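Local atomic coordinates of haloacid delahogenase-like family hydrolase (Xanthomonas campestris pv. campestris, PDB entry 2PKE), a protein that probably acts as a magnesium-dependent phosphatase of the haloacid dehalogenase-like hydrolase family. Residues 73-78 with 104-109; 36-41 with 81-86. One frame throughout, in Å; residues are numbered along the deposited sequence.

Both contacts belong to the helical bundle inserted between strands 15-18 and 129-135 of the parallel sheet, an arrangement consistent with the cap of haloacid dehalogenase-like hydrolases, and they share helix 72-86. Interaction 1 sets the beginning of that helix against the end of helix 93-107; interaction 2 sets its last turns against helix 28-42. Their centres are about 14 Å apart. Along the chain the segments alternate, 36-41, 73-78, 81-86 and then 104-109, so helix 72-86 packs on the later helix near its start and on the earlier one near its end, tying three helices of the bundle together. Interaction 1 is the nearer to the magnesium site, and around both contacts helix 72-86 also meets the second subunit.

Interaction 1. Residues 73-78 with 104-109; sequences KGMTLS and RATLQH
K73 and L107 meet through their hydrocarbon parts: CD of K73 lies 4.1 Å from CD1 of L107, and the two side chains cross at about a right angle. Here the backbones come nearest, with 7.4 Å between CA of K73 and CA of L107. A lysine suits this place because its methylenes can pack on a leucine while its charge is used elsewhere; NZ goes on to a hydrogen bond with O of F68 in the second subunit. Beside this pair, the methyl CE of selenomethionine M75 comes within 4.0 Å of OG1 of T106, a van der Waals contact. The long chain of M75, with CG anti to the backbone N and a bend at chi3 (53°), bridges the 9.7 Å from CA of M75 to CA of T106. T106 can present a hydroxyl to an apolar methyl because OG1 lies beside its own backbone N (chi1 -56°) and hydrogen-bonds to O of I102 one turn earlier, which satisfies a buried polar atom within its own helix. The side chain of T106 is about 9 Å from that of the magnesium ligand D21. Further out, A72 touches both T106 and L107. The contact thus joins the start of helix 72-86 to the end of helix 93-107 in the probable cap, with Y31 of helix 28-42 covering both M75 and T106 and E61 of helix 57-68 touching M75.

Interaction 2. Residues 36-41 with 81-86; sequences ADFEAI and ETAIEL
With CG of F38 anti to the backbone N (chi1 177°), the phenyl ring reaches from helix 28-42 to T82 and A83 on the neighbouring helix. T82 is turned with CG2 anti to its own N and OG1 beside that N (chi1 -54°), which leaves CB and CG2 to meet the ring. The touching is done by the far end of the phenyl group, obliquely in both cases: CZ lies 4.1 Å from CB of T82 and equally near its CG2, while CE1 lies 4.1 Å from CB of A83. The side chains of F38 and T82 cross at about a right angle. A large aromatic suits this position because the helices stand well apart, with 8.6 Å between CA of F38 and CA of A83, and its length bridges that distance. Where the ring lands, the single methyl of A83 lets it come close to the helix, and T82 offers CB and CG2. The hydroxyl of T82 is accounted for by a hydrogen bond to O of S78 in the preceding turn, so a polar group can be buried here without a partner in segment 36-41. No hydrogen bond links the two segments; the contact is apolar packing away from the magnesium site. Around it, L42 of helix 28-42 touches A83 and L86, and L57 and V60 of helix 57-68 pack on T82. I41 turns to helix 93-107, and E81, on the same helix as T82, forms a salt bridge with R104 of the second subunit, so helix 72-86 also meets the neighbouring subunit.

Interaction 1. Residues 73-78 with 104-109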
ATOM      1  N   LYS A  73      -5.414   5.792  -8.467  1.00 21.58           N
ATOM      2  CA  LYS A  73      -6.610   6.169  -7.725  1.00 24.86           C
ATOM      3  C   LYS A  73      -6.652   7.664  -7.384  1.00 24.74           C
ATOM      4  O   LYS A  73      -7.674   8.341  -7.613  1.00 25.24           O
ATOM      5  CB  LYS A  73      -6.758   5.272  -6.495  1.00 25.40           C
ATOM      6  CG  LYS A  73      -8.175   4.809  -6.270  1.00 34.46           C
ATOM      7  CD  LYS A  73      -8.279   3.371  -5.794  1.00 33.72           C
ATOM      8  CE  LYS A  73      -7.394   3.042  -4.655  1.00 35.90           C
ATOM      9  NZ  LYS A  73      -7.681   1.629  -4.293  1.00 35.94           N
ATOM     10  N   GLY A  74      -5.539   8.185  -6.884  1.00 24.31           N
ATOM     11  CA  GLY A  74      -5.400   9.604  -6.600  1.00 25.39           C
ATOM     12  C   GLY A  74      -5.412  10.403  -7.881  1.00 22.31           C
ATOM     13  O   GLY A  74      -5.945  11.502  -7.922  1.00 22.46           O
HETATM   14  N   MSE A  75      -4.825   9.843  -8.931  1.00 24.35           N
HETATM   15  CA  MSE A  75      -4.826  10.490 -10.240  1.00 22.92           C
HETATM   16  C   MSE A  75      -6.275  10.791 -10.695  1.00 23.73           C
HETATM   17  O   MSE A  75      -6.552  11.905 -11.185  1.00 21.17           O
HETATM   18  CB  MSE A  75      -4.182   9.588 -11.284  1.00 24.98           C
HETATM   19  CG  MSE A  75      -3.983  10.228 -12.692  1.00 26.37           C
HETATM   20 SE   MSE A  75      -4.019   8.955 -14.113  0.75 27.50          SE
HETATM   21  CE  MSE A  75      -5.670   7.952 -13.897  1.00 21.09           C
ATOM     22  N   THR A  76      -7.159   9.798 -10.554  1.00 18.14           N
ATOM     23  CA  THR A  76      -8.576   9.948 -10.930  1.00 20.70           C
ATOM     24  C   THR A  76      -9.317  11.029 -10.170  1.00 20.35           C
ATOM     25  O   THR A  76     -10.026  11.851 -10.772  1.00 21.03           O
ATOM     26  CB  THR A  76      -9.310   8.665 -10.768  1.00 19.95           C
ATOM     27  OG1 THR A  76      -8.633   7.679 -11.564  1.00 24.70           O
ATOM     28  CG2 THR A  76     -10.755   8.803 -11.245  1.00 17.61           C
ATOM     29  N   LEU A  77      -9.115  11.047  -8.863  1.00 22.63           N
ATOM     30  CA  LEU A  77      -9.694  12.074  -7.995  1.00 23.44           C
ATOM     31  C   LEU A  77      -9.135  13.475  -8.299  1.00 21.49           C
ATOM     32  O   LEU A  77      -9.890  14.457  -8.287  1.00 24.60           O
ATOM     33  CB  LEU A  77      -9.467  11.729  -6.536  1.00 17.67           C
ATOM     34  CG  LEU A  77     -10.284  10.535  -6.049  1.00 24.68           C
ATOM     35  CD1 LEU A  77      -9.653  10.096  -4.732  1.00 19.32           C
ATOM     36  CD2 LEU A  77     -11.828  10.818  -5.915  1.00 30.16           C
ATOM     37  N   SER A  78      -7.846  13.560  -8.604  1.00 20.78           N
ATOM     38  CA  SER A  78      -7.274  14.857  -9.018  1.00 19.50           C
ATOM     39  C   SER A  78      -7.844  15.303 -10.387  1.00 19.10           C
ATOM     40  O   SER A  78      -8.059  16.471 -10.612  1.00 21.47           O
ATOM     41  CB  SER A  78      -5.771  14.780  -9.049  1.00 21.46           C
ATOM     42  OG  SER A  78      -5.227  14.544  -7.736  1.00 22.41           O
ATOM     43  N   ARG A 104     -10.541   3.605 -13.702  1.00 24.20           N
ATOM     44  CA  ARG A 104     -10.771   2.174 -13.652  1.00 26.95           C
ATOM     45  C   ARG A 104      -9.927   1.431 -14.667  1.00 27.81           C
ATOM     46  O   ARG A 104      -9.384   0.357 -14.354  1.00 28.60           O
ATOM     47  CB  ARG A 104     -12.236   1.823 -13.835  1.00 25.82           C
ATOM     48  CG  ARG A 104     -12.565   0.385 -13.391  1.00 38.76           C
ATOM     49  CD  ARG A 104     -13.844  -0.149 -13.971  1.00 51.48           C
ATOM     50  NE  ARG A 104     -14.881   0.884 -13.980  1.00 67.74           N
ATOM     51  CZ  ARG A 104     -15.549   1.316 -12.905  1.00 66.39           C
ATOM     52  NH1 ARG A 104     -15.337   0.787 -11.699  1.00 70.15           N
ATOM     53  NH2 ARG A 104     -16.460   2.276 -13.045  1.00 66.23           N
ATOM     54  N   ALA A 105      -9.833   1.984 -15.875  1.00 24.33           N
ATOM     55  CA  ALA A 105      -9.089   1.337 -16.937  1.00 27.90           C
ATOM     56  C   ALA A 105      -7.614   1.303 -16.591  1.00 24.07           C
ATOM     57  O   ALA A 105      -6.933   0.327 -16.911  1.00 26.64           O
ATOM     58  CB  ALA A 105      -9.307   2.022 -18.288  1.00 23.58           C
ATOM     59  N   THR A 106      -7.118   2.374 -15.971  1.00 25.81           N
ATOM     60  CA  THR A 106      -5.670   2.521 -15.665  1.00 24.35           C
ATOM     61  C   THR A 106      -5.303   1.574 -14.530  1.00 25.01           C
ATOM     62  O   THR A 106      -4.239   0.928 -14.526  1.00 24.56           O
ATOM     63  CB  THR A 106      -5.299   3.970 -15.332  1.00 26.59           C
ATOM     64  OG1 THR A 106      -5.698   4.832 -16.416  1.00 23.70           O
ATOM     65  CG2 THR A 106      -3.812   4.088 -15.118  1.00 22.99           C
ATOM     66  N   LEU A 107      -6.232   1.427 -13.602  1.00 23.72           N
ATOM     67  CA  LEU A 107      -6.048   0.505 -12.494  1.00 24.28           C
ATOM     68  C   LEU A 107      -5.999  -0.958 -12.883  1.00 28.10           C
ATOM     69  O   LEU A 107      -5.572  -1.771 -12.096  1.00 33.87           O
ATOM     70  CB  LEU A 107      -7.122   0.725 -11.429  1.00 23.77           C
ATOM     71  CG  LEU A 107      -6.897   1.924 -10.513  1.00 23.34           C
ATOM     72  CD1 LEU A 107      -8.189   2.219  -9.739  1.00 27.81           C
ATOM     73  CD2 LEU A 107      -5.731   1.724  -9.525  1.00 25.10           C
ATOM     74  N   GLN A 108      -6.466  -1.303 -14.068  1.00 32.99           N
ATOM     75  CA  GLN A 108      -6.350  -2.657 -14.596  1.00 34.69           C
ATOM     76  C   GLN A 108      -5.611  -2.610 -15.922  1.00 33.16           C
ATOM     77  O   GLN A 108      -5.915  -3.386 -16.815  1.00 32.13           O
ATOM     78  CB  GLN A 108      -7.706  -3.263 -14.865  1.00 34.55           C
ATOM     79  CG  GLN A 108      -8.791  -2.923 -13.926  1.00 43.32           C
ATOM     80  CD  GLN A 108     -10.126  -3.290 -14.535  1.00 53.05           C
ATOM     81  OE1 GLN A 108     -11.042  -2.464 -14.650  1.00 54.47           O
ATOM     82  NE2 GLN A 108     -10.230  -4.539 -14.981  1.00 61.87           N
ATOM     83  N   HIS A 109      -4.653  -1.704 -16.069  1.00 33.08           N
ATOM     84  CA  HIS A 109      -4.023  -1.566 -17.382  1.00 32.78           C
ATOM     85  C   HIS A 109      -3.247  -2.837 -17.668  1.00 31.89           C
ATOM     86  O   HIS A 109      -2.724  -3.469 -16.745  1.00 30.44           O
ATOM     87  CB  HIS A 109      -3.191  -0.266 -17.581  1.00 32.47           C
ATOM     88  CG  HIS A 109      -1.865  -0.211 -16.869  1.00 34.06           C
ATOM     89  ND1 HIS A 109      -0.814  -1.068 -17.144  1.00 32.27           N
ATOM     90  CD2 HIS A 109      -1.399   0.670 -15.948  1.00 27.46           C
ATOM     91  CE1 HIS A 109       0.224  -0.741 -16.387  1.00 36.00           C
ATOM     92  NE2 HIS A 109      -0.103   0.316 -15.658  1.00 35.33           N
TER

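Interaction 2. Residues 36-41 with 81-86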
ATOM      1  N   ALA A  36      -4.758  11.759 -22.351  1.00 27.69           N
ATOM      2  CA  ALA A  36      -5.379  12.079 -23.649  1.00 26.13           C
ATOM      3  C   ALA A  36      -6.872  11.814 -23.639  1.00 25.00           C
ATOM      4  O   ALA A  36      -7.616  12.519 -24.304  1.00 24.61           O
ATOM      5  CB  ALA A  36      -4.709  11.284 -24.797  1.00 25.87           C
ATOM      6  N   ASP A  37      -7.325  10.802 -22.905  1.00 21.88           N
ATOM      7  CA  ASP A  37      -8.783  10.561 -22.769  1.00 23.64           C
ATOM      8  C   ASP A  37      -9.404  11.660 -21.923  1.00 20.63           C
ATOM      9  O   ASP A  37     -10.475  12.154 -22.267  1.00 24.33           O
ATOM     10  CB  ASP A  37      -9.098   9.193 -22.153  1.00 23.61           C
ATOM     11  CG  ASP A  37      -8.757   8.025 -23.071  1.00 30.12           C
ATOM     12  OD1 ASP A  37      -8.893   8.156 -24.301  1.00 44.88           O
ATOM     13  OD2 ASP A  37      -8.345   6.970 -22.547  1.00 39.07           O
ATOM     14  N   PHE A  38      -8.721  12.057 -20.843  1.00 20.64           N
ATOM     15  CA  PHE A  38      -9.116  13.206 -20.005  1.00 21.46           C
ATOM     16  C   PHE A  38      -9.311  14.471 -20.852  1.00 24.31           C
ATOM     17  O   PHE A  38     -10.382  15.064 -20.854  1.00 25.97           O
ATOM     18  CB  PHE A  38      -8.056  13.422 -18.922  1.00 25.04           C
ATOM     19  CG  PHE A  38      -8.296  14.606 -18.033  1.00 19.93           C
ATOM     20  CD1 PHE A  38      -9.421  14.677 -17.220  1.00 21.58           C
ATOM     21  CD2 PHE A  38      -7.379  15.630 -17.955  1.00 23.37           C
ATOM     22  CE1 PHE A  38      -9.615  15.759 -16.368  1.00 19.96           C
ATOM     23  CE2 PHE A  38      -7.605  16.726 -17.107  1.00 22.93           C
ATOM     24  CZ  PHE A  38      -8.726  16.768 -16.328  1.00 19.98           C
ATOM     25  N   GLU A  39      -8.282  14.839 -21.607  1.00 24.05           N
ATOM     26  CA  GLU A  39      -8.312  15.988 -22.519  1.00 22.90           C
ATOM     27  C   GLU A  39      -9.451  15.868 -23.533  1.00 20.25           C
ATOM     28  O   GLU A  39     -10.143  16.843 -23.810  1.00 23.35           O
ATOM     29  CB  GLU A  39      -6.930  16.111 -23.197  1.00 26.58           C
ATOM     30  CG  GLU A  39      -6.804  17.099 -24.358  1.00 16.47           C
ATOM     31  N   ALA A  40      -9.678  14.660 -24.048  1.00 23.79           N
ATOM     32  CA  ALA A  40     -10.797  14.390 -24.972  1.00 23.33           C
ATOM     33  C   ALA A  40     -12.132  14.643 -24.287  1.00 24.07           C
ATOM     34  O   ALA A  40     -13.009  15.250 -24.872  1.00 23.52           O
ATOM     35  CB  ALA A  40     -10.732  12.985 -25.525  1.00 23.87           C
ATOM     36  N   ILE A  41     -12.307  14.208 -23.043  1.00 23.86           N
ATOM     37  CA  ILE A  41     -13.545  14.589 -22.290  1.00 22.61           C
ATOM     38  C   ILE A  41     -13.701  16.120 -22.154  1.00 23.96           C
ATOM     39  O   ILE A  41     -14.779  16.710 -22.456  1.00 21.32           O
ATOM     40  CB  ILE A  41     -13.597  13.957 -20.879  1.00 20.04           C
ATOM     41  CG1 ILE A  41     -13.673  12.444 -20.990  1.00 21.21           C
ATOM     42  CG2 ILE A  41     -14.803  14.470 -20.128  1.00 19.52           C
ATOM     43  CD1 ILE A  41     -13.242  11.757 -19.790  1.00 20.13           C
ATOM     44  N   GLU A  81     -11.396  16.688  -9.830  1.00 20.77           N
ATOM     45  CA  GLU A  81     -11.259  18.002  -9.218  1.00 23.56           C
ATOM     46  C   GLU A  81     -10.812  19.038 -10.245  1.00 20.67           C
ATOM     47  O   GLU A  81     -11.345  20.140 -10.319  1.00 21.99           O
ATOM     48  CB  GLU A  81     -10.295  17.856  -8.046  1.00 24.85           C
ATOM     49  CG  GLU A  81     -10.398  18.884  -6.977  1.00 39.40           C
ATOM     50  CD  GLU A  81      -9.920  18.351  -5.624  1.00 47.89           C
ATOM     51  OE1 GLU A  81      -8.803  17.784  -5.549  1.00 43.22           O
ATOM     52  OE2 GLU A  81     -10.675  18.495  -4.639  1.00 50.67           O
ATOM     53  N   THR A  82      -9.844  18.673 -11.066  1.00 21.99           N
ATOM     54  CA  THR A  82      -9.364  19.554 -12.139  1.00 21.08           C
ATOM     55  C   THR A  82     -10.432  19.887 -13.187  1.00 21.00           C
ATOM     56  O   THR A  82     -10.533  21.047 -13.640  1.00 24.14           O
ATOM     57  CB  THR A  82      -8.201  18.915 -12.884  1.00 21.61           C
ATOM     58  OG1 THR A  82      -7.164  18.527 -11.968  1.00 18.74           O
ATOM     59  CG2 THR A  82      -7.615  19.886 -13.884  1.00 16.53           C
ATOM     60  N   ALA A  83     -11.210  18.876 -13.611  1.00 20.90           N
ATOM     61  CA  ALA A  83     -12.299  19.083 -14.611  1.00 17.93           C
ATOM     62  C   ALA A  83     -13.392  19.992 -14.112  1.00 18.93           C
ATOM     63  O   ALA A  83     -13.922  20.825 -14.876  1.00 16.39           O
ATOM     64  CB  ALA A  83     -12.902  17.752 -15.045  1.00 16.28           C
ATOM     65  N   ILE A  84     -13.750  19.838 -12.845  1.00 17.50           N
ATOM     66  CA  ILE A  84     -14.761  20.668 -12.247  1.00 19.61           C
ATOM     67  C   ILE A  84     -14.263  22.127 -12.231  1.00 19.27           C
ATOM     68  O   ILE A  84     -15.029  23.062 -12.533  1.00 16.61           O
ATOM     69  CB  ILE A  84     -15.194  20.127 -10.852  1.00 18.06           C
ATOM     70  CG1 ILE A  84     -15.930  18.792 -11.031  1.00 20.44           C
ATOM     71  CG2 ILE A  84     -16.181  21.062 -10.198  1.00 12.48           C
ATOM     72  CD1 ILE A  84     -16.140  17.978  -9.772  1.00 21.62           C
ATOM     73  N   GLU A  85     -12.995  22.320 -11.902  1.00 19.61           N
ATOM     74  CA  GLU A  85     -12.370  23.662 -11.970  1.00 22.13           C
ATOM     75  C   GLU A  85     -12.301  24.243 -13.359  1.00 20.50           C
ATOM     76  O   GLU A  85     -12.687  25.407 -13.586  1.00 18.74           O
ATOM     77  CB  GLU A  85     -10.929  23.629 -11.461  1.00 26.09           C
ATOM     78  CG  GLU A  85     -10.785  23.316 -10.001  1.00 34.02           C
ATOM     79  CD  GLU A  85     -11.345  24.396  -9.128  1.00 46.64           C
ATOM     80  OE1 GLU A  85     -11.117  25.593  -9.425  1.00 54.78           O
ATOM     81  OE2 GLU A  85     -12.037  24.038  -8.149  1.00 61.43           O
ATOM     82  N   LEU A  86     -11.738  23.462 -14.268  1.00 20.07           N
ATOM     83  CA  LEU A  86     -11.527  23.905 -15.630  1.00 20.24           C
ATOM     84  C   LEU A  86     -12.828  24.297 -16.318  1.00 20.76           C
ATOM     85  O   LEU A  86     -12.842  25.276 -17.062  1.00 22.52           O
ATOM     86  CB  LEU A  86     -10.823  22.836 -16.463  1.00 21.13           C
ATOM     87  CG  LEU A  86      -9.333  22.670 -16.234  1.00 18.02           C
ATOM     88  CD1 LEU A  86      -8.807  21.361 -16.898  1.00 20.14           C
ATOM     89  CD2 LEU A  86      -8.604  23.888 -16.735  1.00 24.26           C
TER